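Local coordinates for periplasmic oligopeptide-binding protein (PDB 3ZS6), which probably binds oligopeptides in the periplasm and delivers them to an ABC transporter for uptake into the cell, at residues A[39-42]-A[48-51]. Residues are numbered along the deposited sequence; the frame is centred on the assembly and turned at random.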
loop_
_atom_site.group_PDB
_atom_site.type_symbol
_atom_site.label_atom_id
_atom_site.label_comp_id
_atom_site.label_asym_id
_atom_site.label_seq_id
_atom_site.Cartn_x
_atom_site.Cartn_y
_atom_site.Cartn_z
ATOM N N LEU A 39 -1.667 7.525 16.539
ATOM C CA LEU A 39 -2.633 7.307 17.621
ATOM C C LEU A 39 -2.697 5.828 18.007
ATOM O O LEU A 39 -2.743 5.476 19.195
ATOM C CB LEU A 39 -4.021 7.814 17.207
ATOM C CG LEU A 39 -4.121 9.330 16.965
ATOM C CD1 LEU A 39 -5.462 9.751 16.326
ATOM C CD2 LEU A 39 -3.872 10.108 18.261
ATOM N N ALA A 40 -2.688 4.974 16.985
ATOM C CA ALA A 40 -2.727 3.529 17.157
ATOM C C ALA A 40 -1.586 2.863 16.380
ATOM O O ALA A 40 -0.916 3.512 15.573
ATOM C CB ALA A 40 -4.074 2.987 16.688
ATOM N N ARG A 41 -1.376 1.570 16.630
ATOM C CA ARG A 41 -0.411 0.768 15.877
ATOM C C ARG A 41 -1.073 -0.527 15.412
ATOM O O ARG A 41 -2.066 -0.966 15.994
ATOM C CB ARG A 41 0.797 0.372 16.750
ATOM C CG ARG A 41 1.642 1.498 17.308
ATOM C CD ARG A 41 3.014 0.965 17.764
ATOM N NE ARG A 41 2.896 -0.211 18.631
ATOM C CZ ARG A 41 3.283 -1.443 18.301
ATOM N NH1 ARG A 41 3.831 -1.685 17.113
ATOM N NH2 ARG A 41 3.125 -2.440 19.168
ATOM N N ILE A 42 -0.504 -1.152 14.385
ATOM C CA ILE A 42 -0.865 -2.525 14.028
ATOM C C ILE A 42 0.226 -3.438 14.547
ATOM O O ILE A 42 1.390 -3.273 14.175
ATOM C CB ILE A 42 -0.963 -2.731 12.512
ATOM C CG1 ILE A 42 -1.944 -1.728 11.895
ATOM C CG2 ILE A 42 -1.353 -4.195 12.194
ATOM C CD1 ILE A 42 -3.356 -1.761 12.526
ATOM N N VAL A 48 -5.214 -3.917 15.959
ATOM C CA VAL A 48 -5.059 -2.490 16.202
ATOM C C VAL A 48 -4.854 -2.280 17.697
ATOM O O VAL A 48 -5.735 -2.605 18.483
ATOM C CB VAL A 48 -6.311 -1.701 15.757
ATOM C CG1 VAL A 48 -6.065 -0.207 15.876
ATOM C CG2 VAL A 48 -6.684 -2.056 14.331
ATOM N N VAL A 49 -3.697 -1.751 18.091
ATOM C CA VAL A 49 -3.390 -1.555 19.515
ATOM C C VAL A 49 -3.015 -0.102 19.810
ATOM O O VAL A 49 -2.719 0.661 18.892
ATOM C CB VAL A 49 -2.228 -2.466 19.990
ATOM C CG1 VAL A 49 -2.575 -3.942 19.793
ATOM C CG2 VAL A 49 -0.937 -2.109 19.258
ATOM N N PRO A 50 -3.023 0.282 21.100
ATOM C CA PRO A 50 -2.684 1.656 21.502
ATOM C C PRO A 50 -1.316 2.111 21.005
ATOM O O PRO A 50 -0.335 1.375 21.135
ATOM C CB PRO A 50 -2.678 1.584 23.037
ATOM C CG PRO A 50 -3.633 0.468 23.361
ATOM C CD PRO A 50 -3.431 -0.548 22.251
ATOM N N GLY A 51 -1.268 3.306 20.420
ATOM C CA GLY A 51 -0.014 3.956 20.065
ATOM C C GLY A 51 0.223 5.107 21.034
ATOM O O GLY A 51 0.389 4.889 22.238
HETATM O O HOH W 1 2.530 1.283 20.945
#
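Val-48 sets its two methyl groups against different residues of 39-42: CG2 lies 3.8 Å from Ile-42 CD1, and CG1 lies 3.9 Å from Ala-40 CB. A beta hairpin brings them together, its antiparallel strands 40-42 and 48-60 forming one end of a five-stranded sheet. The split follows from the first torsion of Val-48 (chi1 -174°), which places CG1 anti to the backbone N and CG2 beside that N. Trp-56, farther along strand 48-60, also touches the side chains of Ala-40 and Val-48. Val-49 and Arg-41 form the hydrogen-bonded pair: Arg-41 N donates to Val-49 O and Val-49 N to Arg-41 O, both at 2.8 Å and both nearly straight. Their side chains lie on the same face of the sheet, the one opposite Ile-42 and Val-48, where Val-49 CG2 packs 3.9 Å from Arg-41 CB. Pro-50, lacking an N-H, sits opposite Ala-40 in a non-hydrogen-bonded pair, and its CB is directed away from 39-42. At Gly-51 the pairing becomes less regular, since its N reaches Leu-39 O at 2.9 Å with a more bent N-H...O angle of 138°. The guanidinium of Arg-41 has two kinds of partner: NH2 forms a salt bridge with Asp-501, and NE donates to a water. That water accepts from Arg-41 NE at 2.8 Å and donates to Pro-50 O at 2.9 Å, linking the guanidinium to the opposing backbone.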